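Local coordinates for protein amidohydrolase 2 (Bifidobacterium longum subsp. infantis, PDB 6UVZ) that probably acts as a metal-dependent hydrolase of the amidohydrolase superfamily, its substrate being left open here, at residues R83-V89 with N98-E104; P134-C138 with T158-D162. Residue numbers count along the deposited sequence, not the author numbering.

How the contacts relate
Contact 1 and contact 2 follow one another along the chain: both segments of contact 1 precede those of contact 2 in the sequence. They cover four consecutive strands of the parallel TIM barrel sheet: 80-86 with 101-103 in contact 1, and 135-137 with 159-161 in contact 2. Their centres lie about 10 Å apart, and strands 101-103 and 135-137 are neighbours that stitch the two together through a probable hydrogen bond between I102 O and E136 N (3.1 Å). R103 of contact 1 also reaches D162 of contact 2 in a long, weak ion pair. Together they build a continuous part of the barrel wall, with polar groups on its inner face.

Contact 1 (R83-V89 with N98-E104); sequences RMLQGRV and NADGIRE
Strands 83-86 and 101-103 run parallel as adjacent staves of the TIM barrel, joined by a link without helix or strand. Their axes approach to 4.4 Å and cross at -45°. M84 pairs with G101, L85 with I102 and Q86 with R103, at CA-CA distances of 4.7, 5.2 and 4.9 Å. D100 breaks the extended course (phi/psi -89/-16), so that two successive amides converge on one carbonyl: D100 N donates to R83 O at 3.0 Å and G101 N, weakly, at 3.3 Å. Onward come a weak bond from L85 N to G101 O (3.3 Å), a firm one from R103 N to L85 O (3.0 Å) and a weak one from G87 N to R103 O (3.4 Å).

M84 and R103 occupy the inner face of the barrel; the Q86 side chain leaves the same face and lies against H65 and E68. Selenomethionine M84 (chi1 and chi2 both m) lays its SE 3.5 Å from G101 CA, where a CB on G101 would clash. R103, with chi1 t, directs its guanidinium away from strand 83-86 to a salt bridge with E59. L85 and I102 lie on the outer face, where helix 119-131 covers I102 through M128, and L85 CD1 meets A99 CB at 3.7 Å. The ends are tied by acids: D100 OD2 accepts R83 N at 3.1 Å, while the R83 guanidinium bonds to the carbonyls of L72 and N75. E104, fully extended (chi1 and chi2 t), forms a salt bridge with R115 through OE2 and accepts V89 N on OE1 at 3.1 Å, almost linearly (170°).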
ATOM      1  N   ARG A  83      -6.639  -1.541  -8.469  1.00 37.91           N
ATOM      2  CA  ARG A  83      -5.386  -1.294  -9.171  1.00 28.15           C
ATOM      3  C   ARG A  83      -4.894   0.105  -8.837  1.00 25.49           C
ATOM      4  O   ARG A  83      -5.570   1.093  -9.142  1.00 25.66           O
ATOM      5  CB  ARG A  83      -5.561  -1.458 -10.681  1.00 28.58           C
ATOM      6  CG  ARG A  83      -5.798  -2.892 -11.108  1.00 39.58           C
ATOM      7  CD  ARG A  83      -6.320  -2.978 -12.530  1.00 32.41           C
ATOM      8  NE  ARG A  83      -6.608  -4.357 -12.910  1.00 35.43           N
ATOM      9  CZ  ARG A  83      -7.702  -5.017 -12.545  1.00 38.62           C
ATOM     10  NH1 ARG A  83      -8.615  -4.425 -11.786  1.00 36.39           N
ATOM     11  NH2 ARG A  83      -7.883  -6.271 -12.934  1.00 48.57           N
HETATM   12  N   MSE A  84      -3.723   0.185  -8.214  1.00 32.57           N
HETATM   13  CA  MSE A  84      -3.112   1.464  -7.871  1.00 25.34           C
HETATM   14  C   MSE A  84      -1.965   1.773  -8.825  1.00 30.39           C
HETATM   15  O   MSE A  84      -0.813   1.433  -8.557  1.00 42.27           O
HETATM   16  CB  MSE A  84      -2.611   1.450  -6.426  1.00 29.66           C
HETATM   17  CG  MSE A  84      -3.673   1.077  -5.405  1.00 53.79           C
HETATM   18 SE   MSE A  84      -5.064   2.429  -5.242  1.00 62.80          SE
HETATM   19  CE  MSE A  84      -6.623   1.317  -5.577  1.00 46.27           C
ATOM     20  N   LEU A  85      -2.289   2.416  -9.941  1.00 22.52           N
ATOM     21  CA  LEU A  85      -1.306   2.735 -10.964  1.00 29.07           C
ATOM     22  C   LEU A  85      -0.614   4.058 -10.640  1.00 28.50           C
ATOM     23  O   LEU A  85      -1.040   4.817  -9.769  1.00 41.29           O
ATOM     24  CB  LEU A  85      -1.977   2.776 -12.336  1.00 34.39           C
ATOM     25  CG  LEU A  85      -2.744   1.486 -12.652  1.00 18.65           C
ATOM     26  CD1 LEU A  85      -3.466   1.567 -13.986  1.00 18.51           C
ATOM     27  CD2 LEU A  85      -1.806   0.289 -12.621  1.00 19.18           C
ATOM     28  N   GLN A  86       0.478   4.328 -11.350  1.00 25.95           N
ATOM     29  CA  GLN A  86       1.316   5.470 -11.023  1.00 36.57           C
ATOM     30  C   GLN A  86       0.885   6.720 -11.786  1.00 37.38           C
ATOM     31  O   GLN A  86       0.202   6.654 -12.811  1.00 27.07           O
ATOM     32  CB  GLN A  86       2.789   5.166 -11.306  1.00 36.40           C
ATOM     33  CG  GLN A  86       3.108   4.823 -12.751  1.00 51.68           C
ATOM     34  CD  GLN A  86       4.595   4.624 -12.978  1.00 74.64           C
ATOM     35  OE1 GLN A  86       5.008   3.723 -13.707  1.00 89.31           O
ATOM     36  NE2 GLN A  86       5.407   5.469 -12.353  1.00 59.47           N
ATOM     37  N   GLY A  87       1.299   7.867 -11.263  1.00 35.24           N
ATOM     38  CA  GLY A  87       0.975   9.143 -11.876  1.00 43.09           C
ATOM     39  C   GLY A  87       1.582  10.269 -11.069  1.00 33.39           C
ATOM     40  O   GLY A  87       2.135  10.062  -9.984  1.00 34.74           O
ATOM     41  N   ARG A  88       1.474  11.474 -11.624  1.00 33.13           N
ATOM     42  CA  ARG A  88       1.960  12.688 -10.981  1.00 28.56           C
ATOM     43  C   ARG A  88       0.761  13.505 -10.517  1.00 30.34           C
ATOM     44  O   ARG A  88      -0.054  13.936 -11.339  1.00 40.98           O
ATOM     45  CB  ARG A  88       2.839  13.500 -11.932  1.00 37.15           C
ATOM     46  CG  ARG A  88       3.444  14.746 -11.306  1.00 68.12           C
ATOM     47  CD  ARG A  88       4.446  15.406 -12.240  1.00 76.19           C
ATOM     48  NE  ARG A  88       4.995  16.632 -11.669  1.00 82.76           N
ATOM     49  CZ  ARG A  88       6.037  16.672 -10.845  1.00 86.48           C
ATOM     50  NH1 ARG A  88       6.647  15.550 -10.488  1.00 71.94           N
ATOM     51  NH2 ARG A  88       6.468  17.834 -10.374  1.00 99.21           N
ATOM     52  N   VAL A  89       0.662  13.716  -9.207  1.00 22.85           N
ATOM     53  CA  VAL A  89      -0.519  14.343  -8.619  1.00 27.23           C
ATOM     54  C   VAL A  89      -0.617  15.791  -9.080  1.00 30.57           C
ATOM     55  O   VAL A  89       0.313  16.583  -8.893  1.00 35.45           O
ATOM     56  CB  VAL A  89      -0.483  14.248  -7.090  1.00 29.82           C
ATOM     57  CG1 VAL A  89      -1.580  15.105  -6.479  1.00 22.91           C
ATOM     58  CG2 VAL A  89      -0.623  12.801  -6.649  1.00 18.24           C
ATOM     59  N   ASN A  98      -8.772   2.721 -16.241  1.00 26.44           N
ATOM     60  CA  ASN A  98      -9.040   1.500 -15.494  1.00 25.29           C
ATOM     61  C   ASN A  98      -8.434   1.524 -14.096  1.00 24.80           C
ATOM     62  O   ASN A  98      -8.492   0.513 -13.389  1.00 41.75           O
ATOM     63  CB  ASN A  98      -8.518   0.284 -16.263  1.00 28.03           C
ATOM     64  CG  ASN A  98      -7.010   0.303 -16.426  1.00 35.34           C
ATOM     65  OD1 ASN A  98      -6.407   1.361 -16.602  1.00 47.27           O
ATOM     66  ND2 ASN A  98      -6.393  -0.871 -16.366  1.00 41.17           N
ATOM     67  N   ALA A  99      -7.861   2.651 -13.681  1.00 25.10           N
ATOM     68  CA  ALA A  99      -7.177   2.747 -12.400  1.00 34.12           C
ATOM     69  C   ALA A  99      -8.162   3.116 -11.298  1.00 27.41           C
ATOM     70  O   ALA A  99      -8.994   4.013 -11.471  1.00 34.31           O
ATOM     71  CB  ALA A  99      -6.051   3.780 -12.466  1.00 33.95           C
ATOM     72  N   ASP A 100      -8.065   2.419 -10.167  1.00 28.84           N
ATOM     73  CA  ASP A 100      -8.877   2.729  -8.999  1.00 28.57           C
ATOM     74  C   ASP A 100      -8.215   3.744  -8.077  1.00 28.12           C
ATOM     75  O   ASP A 100      -8.896   4.322  -7.222  1.00 33.32           O
ATOM     76  CB  ASP A 100      -9.182   1.450  -8.213  1.00 34.30           C
ATOM     77  CG  ASP A 100      -9.975   0.442  -9.023  1.00 43.82           C
ATOM     78  OD1 ASP A 100     -11.105   0.766  -9.442  1.00 46.34           O
ATOM     79  OD2 ASP A 100      -9.461  -0.673  -9.252  1.00 50.52           O
ATOM     80  N   GLY A 101      -6.915   3.971  -8.234  1.00 29.30           N
ATOM     81  CA  GLY A 101      -6.196   4.936  -7.425  1.00 23.29           C
ATOM     82  C   GLY A 101      -4.847   5.227  -8.044  1.00 21.06           C
ATOM     83  O   GLY A 101      -4.476   4.659  -9.075  1.00 37.86           O
ATOM     84  N   ILE A 102      -4.107   6.119  -7.392  1.00 25.63           N
ATOM     85  CA  ILE A 102      -2.836   6.617  -7.903  1.00 28.99           C
ATOM     86  C   ILE A 102      -1.791   6.561  -6.797  1.00 34.96           C
ATOM     87  O   ILE A 102      -2.086   6.866  -5.636  1.00 34.08           O
ATOM     88  CB  ILE A 102      -2.972   8.058  -8.447  1.00 20.21           C
ATOM     89  CG1 ILE A 102      -3.876   8.082  -9.679  1.00 32.83           C
ATOM     90  CG2 ILE A 102      -1.609   8.646  -8.779  1.00 23.79           C
ATOM     91  CD1 ILE A 102      -3.330   7.293 -10.849  1.00 17.24           C
ATOM     92  N   ARG A 103      -0.571   6.163  -7.158  1.00 41.18           N
ATOM     93  CA  ARG A 103       0.586   6.297  -6.283  1.00 44.25           C
ATOM     94  C   ARG A 103       1.673   7.065  -7.018  1.00 38.65           C
ATOM     95  O   ARG A 103       2.048   6.700  -8.135  1.00 38.25           O
ATOM     96  CB  ARG A 103       1.132   4.939  -5.831  1.00 40.55           C
ATOM     97  CG  ARG A 103       2.315   5.071  -4.876  1.00 37.95           C
ATOM     98  CD  ARG A 103       2.721   3.748  -4.250  1.00 41.18           C
ATOM     99  NE  ARG A 103       3.726   3.047  -5.043  1.00 52.23           N
ATOM    100  CZ  ARG A 103       4.434   2.012  -4.601  1.00 54.47           C
ATOM    101  NH1 ARG A 103       4.249   1.558  -3.369  1.00 45.54           N
ATOM    102  NH2 ARG A 103       5.328   1.433  -5.389  1.00 57.12           N
ATOM    103  N   GLU A 104       2.173   8.129  -6.391  1.00 37.53           N
ATOM    104  CA  GLU A 104       3.311   8.857  -6.927  1.00 40.41           C
ATOM    105  C   GLU A 104       4.556   8.460  -6.156  1.00 60.42           C
ATOM    106  O   GLU A 104       4.630   8.724  -4.945  1.00 58.10           O
ATOM    107  CB  GLU A 104       3.090  10.362  -6.834  1.00 49.89           C
ATOM    108  CG  GLU A 104       4.249  11.183  -7.378  1.00 65.56           C
ATOM    109  CD  GLU A 104       3.979  12.674  -7.352  1.00 67.30           C
ATOM    110  OE1 GLU A 104       2.821  13.067  -7.098  1.00 72.21           O
ATOM    111  OE2 GLU A 104       4.927  13.454  -7.585  1.00 61.31           O
TER

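Contact 2 (P134-C138 with T158-D162); sequences PFELC and TVIID
Strands 135-137 and 159-161 flank helix 144-153 in a beta-alpha-beta unit of the TIM barrel. They run parallel and extended; their axes approach to 4.8 Å and cross at -24°, and F135 pairs with V159, E136 with I160 and L137 with I161. Four hydrogen bonds link them: F135 N to T158 O (2.7 Å), I160 N to F135 O (2.9 Å), L137 N to I160 O (2.9 Å) and D162 N to L137 O (2.8 Å). On the outer face L137 (chi1 t, chi2 p) is the bump bridging V159 and I161, with CB 4.0 Å from V159 CG2 and CD2 3.6 Å from I161 CD1; helix 144-153 packs over L137 and V159. On the inner face, with E136 and I160, P134 CB abuts I160 CD1 at 3.7 Å, and E136 OE2 lies 3.3 Å from I160 CG2. E136 OE2 approaches D162 OD1 to 3.1 Å, two acceptors with no hydrogen bond between them; if both are charged, K190 NZ, salt-bridged to E136 OE2, would ease the repulsion.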
ATOM      1  N   PRO A 134      -8.293   7.065  -4.118  1.00 21.22           N
ATOM      2  CA  PRO A 134      -7.375   7.128  -2.977  1.00 26.44           C
ATOM      3  C   PRO A 134      -5.941   7.336  -3.438  1.00 35.50           C
ATOM      4  O   PRO A 134      -5.564   7.007  -4.565  1.00 39.30           O
ATOM      5  CB  PRO A 134      -7.546   5.764  -2.297  1.00 19.49           C
ATOM      6  CG  PRO A 134      -8.834   5.213  -2.838  1.00 34.44           C
ATOM      7  CD  PRO A 134      -8.943   5.751  -4.230  1.00 26.40           C
ATOM      8  N   PHE A 135      -5.134   7.893  -2.541  1.00 31.18           N
ATOM      9  CA  PHE A 135      -3.720   8.122  -2.803  1.00 31.86           C
ATOM     10  C   PHE A 135      -2.873   7.179  -1.959  1.00 35.86           C
ATOM     11  O   PHE A 135      -3.138   6.985  -0.768  1.00 45.61           O
ATOM     12  CB  PHE A 135      -3.321   9.571  -2.517  1.00 30.27           C
ATOM     13  CG  PHE A 135      -1.867   9.851  -2.764  1.00 31.97           C
ATOM     14  CD1 PHE A 135      -1.382   9.976  -4.055  1.00 31.75           C
ATOM     15  CD2 PHE A 135      -0.982   9.982  -1.708  1.00 27.64           C
ATOM     16  CE1 PHE A 135      -0.044  10.230  -4.289  1.00 29.22           C
ATOM     17  CE2 PHE A 135       0.358  10.237  -1.934  1.00 31.69           C
ATOM     18  CZ  PHE A 135       0.826  10.361  -3.226  1.00 39.37           C
ATOM     19  N   GLU A 136      -1.851   6.602  -2.585  1.00 37.65           N
ATOM     20  CA  GLU A 136      -0.937   5.674  -1.930  1.00 30.56           C
ATOM     21  C   GLU A 136       0.341   6.433  -1.588  1.00 40.01           C
ATOM     22  O   GLU A 136       1.085   6.846  -2.483  1.00 37.27           O
ATOM     23  CB  GLU A 136      -0.649   4.480  -2.836  1.00 30.35           C
ATOM     24  CG  GLU A 136      -0.446   3.167  -2.109  1.00 55.91           C
ATOM     25  CD  GLU A 136      -1.754   2.490  -1.755  1.00 53.27           C
ATOM     26  OE1 GLU A 136      -2.738   2.668  -2.502  1.00 45.04           O
ATOM     27  OE2 GLU A 136      -1.797   1.781  -0.730  1.00 53.87           O
ATOM     28  N   LEU A 137       0.594   6.620  -0.293  1.00 40.26           N
ATOM     29  CA  LEU A 137       1.717   7.423   0.181  1.00 37.12           C
ATOM     30  C   LEU A 137       2.878   6.506   0.551  1.00 40.42           C
ATOM     31  O   LEU A 137       2.805   5.768   1.538  1.00 46.92           O
ATOM     32  CB  LEU A 137       1.301   8.284   1.373  1.00 30.37           C
ATOM     33  CG  LEU A 137       2.427   9.086   2.032  1.00 27.63           C
ATOM     34  CD1 LEU A 137       3.123   9.969   1.014  1.00 29.96           C
ATOM     35  CD2 LEU A 137       1.897   9.921   3.186  1.00 39.71           C
ATOM     36  N   CYS A 138       3.949   6.563  -0.238  1.00 40.69           N
ATOM     37  CA  CYS A 138       5.191   5.850   0.047  1.00 49.24           C
ATOM     38  C   CYS A 138       6.328   6.858  -0.030  1.00 56.73           C
ATOM     39  O   CYS A 138       6.681   7.317  -1.122  1.00 60.54           O
ATOM     40  CB  CYS A 138       5.410   4.697  -0.934  1.00 52.93           C
ATOM     41  SG  CYS A 138       6.905   3.728  -0.621  1.00 58.19           S
ATOM     42  N   THR A 158      -8.684  10.061   0.479  1.00 48.96           N
ATOM     43  CA  THR A 158      -8.284   8.854   1.189  1.00 38.65           C
ATOM     44  C   THR A 158      -6.797   8.616   0.958  1.00 37.46           C
ATOM     45  O   THR A 158      -6.369   8.386  -0.178  1.00 43.16           O
ATOM     46  CB  THR A 158      -9.102   7.650   0.722  1.00 37.60           C
ATOM     47  OG1 THR A 158     -10.486   7.867   1.022  1.00 42.48           O
ATOM     48  CG2 THR A 158      -8.630   6.383   1.419  1.00 20.49           C
ATOM     49  N   VAL A 159      -6.014   8.679   2.031  1.00 32.47           N
ATOM     50  CA  VAL A 159      -4.572   8.476   1.976  1.00 32.32           C
ATOM     51  C   VAL A 159      -4.246   7.177   2.697  1.00 34.67           C
ATOM     52  O   VAL A 159      -4.765   6.917   3.789  1.00 49.46           O
ATOM     53  CB  VAL A 159      -3.812   9.665   2.591  1.00 27.86           C
ATOM     54  CG1 VAL A 159      -4.396  10.032   3.950  1.00 22.00           C
ATOM     55  CG2 VAL A 159      -2.327   9.351   2.706  1.00 32.07           C
ATOM     56  N   ILE A 160      -3.402   6.356   2.081  1.00 28.11           N
ATOM     57  CA  ILE A 160      -2.968   5.088   2.656  1.00 32.87           C
ATOM     58  C   ILE A 160      -1.464   5.178   2.871  1.00 38.20           C
ATOM     59  O   ILE A 160      -0.696   5.291   1.905  1.00 43.31           O
ATOM     60  CB  ILE A 160      -3.330   3.889   1.769  1.00 33.76           C
ATOM     61  CG1 ILE A 160      -4.847   3.703   1.697  1.00 35.10           C
ATOM     62  CG2 ILE A 160      -2.677   2.632   2.305  1.00 39.98           C
ATOM     63  CD1 ILE A 160      -5.513   4.441   0.555  1.00 39.82           C
ATOM     64  N   ILE A 161      -1.040   5.132   4.132  1.00 40.71           N
ATOM     65  CA  ILE A 161       0.375   5.214   4.478  1.00 42.61           C
ATOM     66  C   ILE A 161       1.001   3.847   4.221  1.00 46.67           C
ATOM     67  O   ILE A 161       0.653   2.861   4.874  1.00 49.15           O
ATOM     68  CB  ILE A 161       0.573   5.651   5.934  1.00 45.36           C
ATOM     69  CG1 ILE A 161      -0.366   6.804   6.291  1.00 46.39           C
ATOM     70  CG2 ILE A 161       2.014   6.065   6.169  1.00 44.59           C
ATOM     71  CD1 ILE A 161      -0.155   8.051   5.474  1.00 56.55           C
ATOM     72  N   ASP A 162       1.928   3.784   3.269  1.00 51.02           N
ATOM     73  CA  ASP A 162       2.551   2.520   2.897  1.00 48.77           C
ATOM     74  C   ASP A 162       3.663   2.159   3.873  1.00 63.12           C
ATOM     75  O   ASP A 162       4.489   3.006   4.230  1.00 77.06           O
ATOM     76  CB  ASP A 162       3.117   2.592   1.478  1.00 44.07           C
ATOM     77  CG  ASP A 162       2.038   2.607   0.418  1.00 57.79           C
ATOM     78  OD1 ASP A 162       0.843   2.573   0.783  1.00 63.17           O
ATOM     79  OD2 ASP A 162       2.387   2.647  -0.780  1.00 59.87           O
TER